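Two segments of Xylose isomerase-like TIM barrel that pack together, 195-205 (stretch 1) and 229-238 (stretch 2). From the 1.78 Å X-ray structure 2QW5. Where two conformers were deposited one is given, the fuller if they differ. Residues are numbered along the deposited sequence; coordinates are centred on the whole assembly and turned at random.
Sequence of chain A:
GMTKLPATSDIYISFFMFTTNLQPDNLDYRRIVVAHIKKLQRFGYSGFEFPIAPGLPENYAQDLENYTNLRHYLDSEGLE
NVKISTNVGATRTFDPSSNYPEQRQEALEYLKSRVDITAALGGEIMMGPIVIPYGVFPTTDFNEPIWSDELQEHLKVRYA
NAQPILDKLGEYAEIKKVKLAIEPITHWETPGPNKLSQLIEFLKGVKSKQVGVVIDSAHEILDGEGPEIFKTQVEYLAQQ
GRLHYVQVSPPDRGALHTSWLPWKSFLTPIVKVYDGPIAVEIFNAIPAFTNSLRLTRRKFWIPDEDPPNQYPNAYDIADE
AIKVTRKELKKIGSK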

ATOM      1  N   LYS A 195     -10.103 -18.095  15.711  1.00 19.55           N
ATOM      2  CA  LYS A 195     -11.164 -18.833  16.382  1.00 18.36           C
ATOM      3  C   LYS A 195     -10.701 -19.487  17.675  1.00 20.34           C
ATOM      4  O   LYS A 195      -9.525 -19.813  17.851  1.00 20.01           O
ATOM      5  CB  LYS A 195     -11.671 -19.949  15.470  1.00 15.74           C
ATOM      6  CG  LYS A 195     -12.146 -19.497  14.147  1.00 21.69           C
ATOM      7  CD  LYS A 195     -12.226 -20.634  13.142  1.00 21.58           C
ATOM      8  CE  LYS A 195     -13.438 -21.479  13.327  1.00 34.16           C
ATOM      9  NZ  LYS A 195     -13.585 -22.326  12.108  1.00 34.18           N
ATOM     10  N   LEU A 196     -11.671 -19.738  18.545  1.00 18.00           N
ATOM     11  CA  LEU A 196     -11.439 -20.376  19.834  1.00 20.30           C
ATOM     12  C   LEU A 196     -10.949 -21.814  19.577  1.00 19.57           C
ATOM     13  O   LEU A 196     -10.171 -22.324  20.377  1.00 20.59           O
ATOM     14  CB  LEU A 196     -12.721 -20.323  20.712  1.00 19.69           C
ATOM     15  CG  LEU A 196     -12.718 -20.275  22.223  1.00 24.79           C
ATOM     16  CD1 LEU A 196     -11.698 -19.340  22.802  1.00 19.30           C
ATOM     17  CD2 LEU A 196     -14.154 -19.867  22.689  1.00 21.13           C
ATOM     18  N   SER A 197     -11.363 -22.442  18.459  1.00 18.71           N
ATOM     19  CA  SER A 197     -10.864 -23.814  18.099  1.00 20.35           C
ATOM     20  C   SER A 197      -9.351 -23.790  17.790  1.00 21.18           C
ATOM     21  O   SER A 197      -8.598 -24.719  18.169  1.00 21.73           O
ATOM     22  CB  SER A 197     -11.653 -24.405  16.916  1.00 19.99           C
ATOM     23  OG  SER A 197     -11.491 -23.612  15.749  1.00 22.02           O
ATOM     24  N   GLN A 198      -8.908 -22.726  17.114  1.00 19.07           N
ATOM     25  CA  GLN A 198      -7.494 -22.554  16.754  1.00 20.25           C
ATOM     26  C   GLN A 198      -6.641 -22.280  18.001  1.00 19.85           C
ATOM     27  O   GLN A 198      -5.518 -22.763  18.096  1.00 19.71           O
ATOM     28  CB  GLN A 198      -7.334 -21.409  15.727  1.00 21.47           C
ATOM     29  CG  GLN A 198      -8.022 -21.722  14.377  1.00 20.50           C
ATOM     30  CD  GLN A 198      -8.207 -20.545  13.461  1.00 20.02           C
ATOM     31  OE1 GLN A 198      -8.224 -19.386  13.913  1.00 17.49           O
ATOM     32  NE2 GLN A 198      -8.315 -20.827  12.145  1.00 18.55           N
ATOM     33  N   LEU A 199      -7.142 -21.446  18.918  1.00 20.22           N
ATOM     34  CA  LEU A 199      -6.426 -21.187  20.182  1.00 18.79           C
ATOM     35  C   LEU A 199      -6.402 -22.426  21.108  1.00 20.19           C
ATOM     36  O   LEU A 199      -5.404 -22.659  21.784  1.00 17.35           O
ATOM     37  CB  LEU A 199      -7.015 -19.991  20.913  1.00 20.45           C
ATOM     38  CG  LEU A 199      -6.326 -19.526  22.190  1.00 21.95           C
ATOM     39  CD1 LEU A 199      -4.813 -19.387  22.031  1.00 14.63           C
ATOM     40  CD2 LEU A 199      -6.966 -18.208  22.634  1.00 16.27           C
ATOM     41  N   ILE A 200      -7.493 -23.203  21.120  1.00 19.35           N
ATOM     42  CA  ILE A 200      -7.581 -24.418  21.913  1.00 20.86           C
ATOM     43  C   ILE A 200      -6.538 -25.405  21.400  1.00 22.18           C
ATOM     44  O   ILE A 200      -5.809 -26.004  22.210  1.00 23.83           O
ATOM     45  CB  ILE A 200      -8.987 -25.016  21.948  1.00 22.26           C
ATOM     46  CG1 ILE A 200      -9.865 -24.234  22.944  1.00 18.41           C
ATOM     47  CG2 ILE A 200      -8.955 -26.480  22.414  1.00 17.58           C
ATOM     48  CD1 ILE A 200     -11.323 -24.574  22.900  1.00 20.13           C
ATOM     49  N   GLU A 201      -6.430 -25.532  20.083  1.00 24.30           N
ATOM     50  CA  GLU A 201      -5.397 -26.384  19.453  1.00 24.51           C
ATOM     51  C   GLU A 201      -3.953 -25.948  19.815  1.00 23.74           C
ATOM     52  O   GLU A 201      -3.096 -26.787  20.104  1.00 23.84           O
ATOM     53  CB  GLU A 201      -5.597 -26.399  17.940  1.00 26.92           C
ATOM     54  CG  GLU A 201      -4.667 -27.380  17.162  1.00 31.11           C
ATOM     55  CD  GLU A 201      -5.034 -27.538  15.657  1.00 36.45           C
ATOM     56  OE1 GLU A 201      -6.071 -26.982  15.172  1.00 49.92           O
ATOM     57  OE2 GLU A 201      -4.259 -28.237  14.960  1.00 56.24           O
ATOM     58  N   PHE A 202      -3.705 -24.634  19.814  1.00 22.12           N
ATOM     59  CA  PHE A 202      -2.411 -24.069  20.197  1.00 21.29           C
ATOM     60  C   PHE A 202      -2.063 -24.448  21.627  1.00 21.69           C
ATOM     61  O   PHE A 202      -0.926 -24.910  21.902  1.00 21.58           O
ATOM     62  CB  PHE A 202      -2.397 -22.529  20.055  1.00 21.74           C
ATOM     63  CG  PHE A 202      -1.138 -21.873  20.596  1.00 19.00           C
ATOM     64  CD1 PHE A 202       0.028 -21.872  19.853  1.00 22.84           C
ATOM     65  CD2 PHE A 202      -1.118 -21.294  21.857  1.00 18.63           C
ATOM     66  CE1 PHE A 202       1.204 -21.294  20.347  1.00 22.51           C
ATOM     67  CE2 PHE A 202       0.076 -20.707  22.378  1.00 19.24           C
ATOM     68  CZ  PHE A 202       1.225 -20.699  21.606  1.00 24.21           C
ATOM     69  N   LEU A 203      -3.022 -24.230  22.526  1.00 20.71           N
ATOM     70  CA  LEU A 203      -2.846 -24.530  23.952  1.00 22.57           C
ATOM     71  C   LEU A 203      -2.575 -25.991  24.296  1.00 22.49           C
ATOM     72  O   LEU A 203      -2.009 -26.237  25.354  1.00 22.69           O
ATOM     73  CB  LEU A 203      -3.985 -23.990  24.789  1.00 21.35           C
ATOM     74  CG  LEU A 203      -4.073 -22.454  24.855  1.00 21.91           C
ATOM     75  CD1 LEU A 203      -5.394 -22.077  25.433  1.00 14.74           C
ATOM     76  CD2 LEU A 203      -2.958 -21.781  25.651  1.00 23.64           C
ATOM     77  N   LYS A 204      -2.946 -26.934  23.419  1.00 26.32           N
ATOM     78  CA  LYS A 204      -2.668 -28.361  23.653  0.50 27.22           C
ATOM     79  C   LYS A 204      -1.155 -28.592  23.791  1.00 27.66           C
ATOM     80  O   LYS A 204      -0.739 -29.549  24.447  1.00 30.23           O
ATOM     81  CB  LYS A 204      -3.272 -29.251  22.541  0.50 29.76           C
ATOM     82  CG  LYS A 204      -4.826 -29.217  22.395  0.50 34.01           C
ATOM     83  CD  LYS A 204      -5.575 -30.055  23.440  0.50 33.66           C
ATOM     84  CE  LYS A 204      -7.120 -29.886  23.418  0.50 26.33           C
ATOM     85  NZ  LYS A 204      -7.855 -30.103  22.167  0.50 26.32           N
ATOM     86  N   GLY A 205      -0.342 -27.735  23.159  1.00 27.17           N
ATOM     87  CA  GLY A 205       1.125 -27.791  23.258  1.00 25.90           C
ATOM     88  C   GLY A 205       1.801 -26.903  24.305  1.00 25.90           C
ATOM     89  O   GLY A 205       3.028 -26.769  24.298  1.00 27.17           O
ATOM     90  N   ILE A 229     -21.361 -25.288  19.476  1.00 19.54           N
ATOM     91  CA  ILE A 229     -19.919 -25.535  19.544  1.00 19.27           C
ATOM     92  C   ILE A 229     -19.282 -24.614  20.604  1.00 19.66           C
ATOM     93  O   ILE A 229     -18.487 -25.064  21.397  1.00 17.38           O
ATOM     94  CB  ILE A 229     -19.265 -25.375  18.172  1.00 19.81           C
ATOM     95  CG1 ILE A 229     -19.740 -26.525  17.263  1.00 20.72           C
ATOM     96  CG2 ILE A 229     -17.733 -25.332  18.287  1.00 14.51           C
ATOM     97  CD1 ILE A 229     -19.544 -26.273  15.762  1.00 21.57           C
ATOM     98  N   PHE A 230     -19.700 -23.351  20.664  1.00 17.76           N
ATOM     99  CA  PHE A 230     -19.194 -22.414  21.673  1.00 18.05           C
ATOM    100  C   PHE A 230     -19.384 -22.852  23.139  1.00 17.87           C
ATOM    101  O   PHE A 230     -18.450 -22.719  23.951  1.00 18.24           O
ATOM    102  CB  PHE A 230     -19.841 -21.060  21.469  1.00 17.30           C
ATOM    103  CG  PHE A 230     -19.434 -20.043  22.485  1.00 18.27           C
ATOM    104  CD1 PHE A 230     -18.118 -19.575  22.517  1.00 25.25           C
ATOM    105  CD2 PHE A 230     -20.366 -19.511  23.386  1.00 21.17           C
ATOM    106  CE1 PHE A 230     -17.737 -18.601  23.436  1.00 19.96           C
ATOM    107  CE2 PHE A 230     -19.987 -18.557  24.300  1.00 16.86           C
ATOM    108  CZ  PHE A 230     -18.674 -18.108  24.333  1.00 19.44           C
ATOM    109  N   LYS A 231     -20.566 -23.385  23.440  1.00 18.74           N
ATOM    110  CA  LYS A 231     -20.894 -23.926  24.751  1.00 19.99           C
ATOM    111  C   LYS A 231     -19.919 -25.058  25.145  1.00 17.25           C
ATOM    112  O   LYS A 231     -19.459 -25.101  26.279  1.00 20.10           O
ATOM    113  CB  LYS A 231     -22.376 -24.374  24.790  1.00 22.87           C
ATOM    114  CG  LYS A 231     -22.848 -24.885  26.167  1.00 28.91           C
ATOM    115  CD  LYS A 231     -24.330 -25.297  26.271  1.00 30.27           C
ATOM    116  CE  LYS A 231     -24.569 -26.058  27.611  1.00 37.50           C
ATOM    117  NZ  LYS A 231     -25.983 -26.394  27.915  1.00 40.45           N
ATOM    118  N   THR A 232     -19.614 -25.966  24.215  1.00 18.43           N
ATOM    119  CA  THR A 232     -18.653 -27.036  24.460  1.00 17.72           C
ATOM    120  C   THR A 232     -17.228 -26.490  24.725  1.00 20.65           C
ATOM    121  O   THR A 232     -16.473 -27.040  25.554  1.00 19.77           O
ATOM    122  CB  THR A 232     -18.537 -28.054  23.298  1.00 18.15           C
ATOM    123  OG1 THR A 232     -17.903 -27.457  22.152  1.00 18.61           O
ATOM    124  CG2 THR A 232     -19.850 -28.609  22.922  1.00 22.26           C
ATOM    125  N   GLN A 233     -16.842 -25.450  23.968  1.00 20.54           N
ATOM    126  CA  GLN A 233     -15.535 -24.808  24.132  1.00 19.57           C
ATOM    127  C   GLN A 233     -15.456 -24.086  25.501  1.00 18.70           C
ATOM    128  O   GLN A 233     -14.432 -24.194  26.195  1.00 19.01           O
ATOM    129  CB  GLN A 233     -15.262 -23.844  22.963  1.00 18.47           C
ATOM    130  CG  GLN A 233     -15.091 -24.538  21.631  1.00 20.88           C
ATOM    131  CD  GLN A 233     -15.110 -23.604  20.402  1.00 17.43           C
ATOM    132  OE1 GLN A 233     -15.819 -22.581  20.362  1.00 19.05           O
ATOM    133  NE2 GLN A 233     -14.369 -24.001  19.374  1.00 20.64           N
ATOM    134  N   VAL A 234     -16.508 -23.355  25.879  1.00 20.88           N
ATOM    135  CA  VAL A 234     -16.562 -22.703  27.202  1.00 18.04           C
ATOM    136  C   VAL A 234     -16.415 -23.717  28.359  1.00 19.91           C
ATOM    137  O   VAL A 234     -15.568 -23.549  29.262  1.00 21.34           O
ATOM    138  CB  VAL A 234     -17.842 -21.812  27.399  1.00 16.81           C
ATOM    139  CG1 VAL A 234     -17.973 -21.381  28.835  1.00 16.84           C
ATOM    140  CG2 VAL A 234     -17.787 -20.604  26.499  1.00 20.89           C
ATOM    141  N   GLU A 235     -17.219 -24.775  28.318  1.00 21.32           N
ATOM    142  CA  GLU A 235     -17.152 -25.832  29.342  1.00 26.75           C
ATOM    143  C   GLU A 235     -15.759 -26.492  29.389  1.00 23.87           C
ATOM    144  O   GLU A 235     -15.244 -26.742  30.467  1.00 22.00           O
ATOM    145  CB  GLU A 235     -18.278 -26.866  29.125  1.00 29.04           C
ATOM    146  CG  GLU A 235     -19.704 -26.265  29.313  1.00 36.20           C
ATOM    147  CD  GLU A 235     -20.879 -27.137  28.766  1.00 40.38           C
ATOM    148  OE1 GLU A 235     -20.667 -28.139  28.017  1.00 56.81           O
ATOM    149  OE2 GLU A 235     -22.036 -26.781  29.092  1.00 52.58           O
ATOM    150  N   TYR A 236     -15.143 -26.724  28.228  1.00 23.86           N
ATOM    151  CA  TYR A 236     -13.801 -27.308  28.163  1.00 23.84           C
ATOM    152  C   TYR A 236     -12.751 -26.390  28.811  1.00 22.61           C
ATOM    153  O   TYR A 236     -11.921 -26.831  29.586  1.00 21.45           O
ATOM    154  CB  TYR A 236     -13.416 -27.612  26.714  1.00 24.32           C
ATOM    155  CG  TYR A 236     -12.001 -28.108  26.566  1.00 28.89           C
ATOM    156  CD1 TYR A 236     -11.659 -29.392  26.978  1.00 32.56           C
ATOM    157  CD2 TYR A 236     -10.989 -27.284  26.048  1.00 32.56           C
ATOM    158  CE1 TYR A 236     -10.353 -29.856  26.853  1.00 37.96           C
ATOM    159  CE2 TYR A 236      -9.665 -27.745  25.927  1.00 29.17           C
ATOM    160  CZ  TYR A 236      -9.369 -29.034  26.327  1.00 33.61           C
ATOM    161  OH  TYR A 236      -8.096 -29.516  26.236  1.00 37.35           O
ATOM    162  N   LEU A 237     -12.803 -25.100  28.487  1.00 25.03           N
ATOM    163  CA  LEU A 237     -11.841 -24.145  29.021  1.00 21.89           C
ATOM    164  C   LEU A 237     -11.917 -24.037  30.523  1.00 19.83           C
ATOM    165  O   LEU A 237     -10.867 -24.018  31.183  1.00 20.02           O
ATOM    166  CB  LEU A 237     -11.977 -22.768  28.329  1.00 21.77           C
ATOM    167  CG  LEU A 237     -11.444 -22.787  26.878  1.00 19.16           C
ATOM    168  CD1 LEU A 237     -11.933 -21.583  26.101  1.00 18.07           C
ATOM    169  CD2 LEU A 237      -9.898 -22.921  26.802  1.00 15.60           C
ATOM    170  N   ALA A 238     -13.132 -23.920  31.056  1.00 21.69           N
ATOM    171  CA  ALA A 238     -13.363 -23.821  32.518  1.00 23.52           C
ATOM    172  C   ALA A 238     -12.868 -25.104  33.226  1.00 23.33           C
ATOM    173  O   ALA A 238     -12.204 -25.015  34.257  1.00 23.11           O
ATOM    174  CB  ALA A 238     -14.822 -23.567  32.816  1.00 24.14           C
TER
HETATM  175  O   HOH W   1     -14.091 -21.843  17.195  1.00 17.52           O

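How do the two backbones lie against each other? Both stretches are helical and run in roughly the same direction, their axes inclined by 29° and approaching to 11.2 Å. The nearest CA atoms across the contact are those of Leu196 and Gln233, 7.4 Å apart. Each helix keeps its own backbone hydrogen bonds, and no direct hydrogen bond crosses between them; side chains and one water span the distance.

What fills it? Leu196 and Ile200, one turn apart, both point toward the second helix. Leu196 CD1 lies 4.0 Å from Leu237 CD1, while its CD2 meets the edge of the Phe230 ring, 3.9 Å from CE1. Ile200 reaches Leu237 as well, CG1 to CD2 at 4.1 Å, and sets its CG2 3.8 Å from Tyr236 CE2. These are apolar van der Waals contacts that keep part of their hydrocarbon surface from water.

How does a polar residue fit here? Gln233 lays its aliphatic part against Ile200, CG to CD1 at 4.0 Å. Water 1 bridges its amide to the Ser197 backbone, accepting from Gln233 NE2 and Ser197 N, each at 3.1 Å; Ser197 N is free for this because it lies in the helix's first turn.

What closes the far end? Lys204 points sideways at its CA-to-CB bond, but the chain extends until CE lies 3.0 Å from Tyr236 OH, a tight contact.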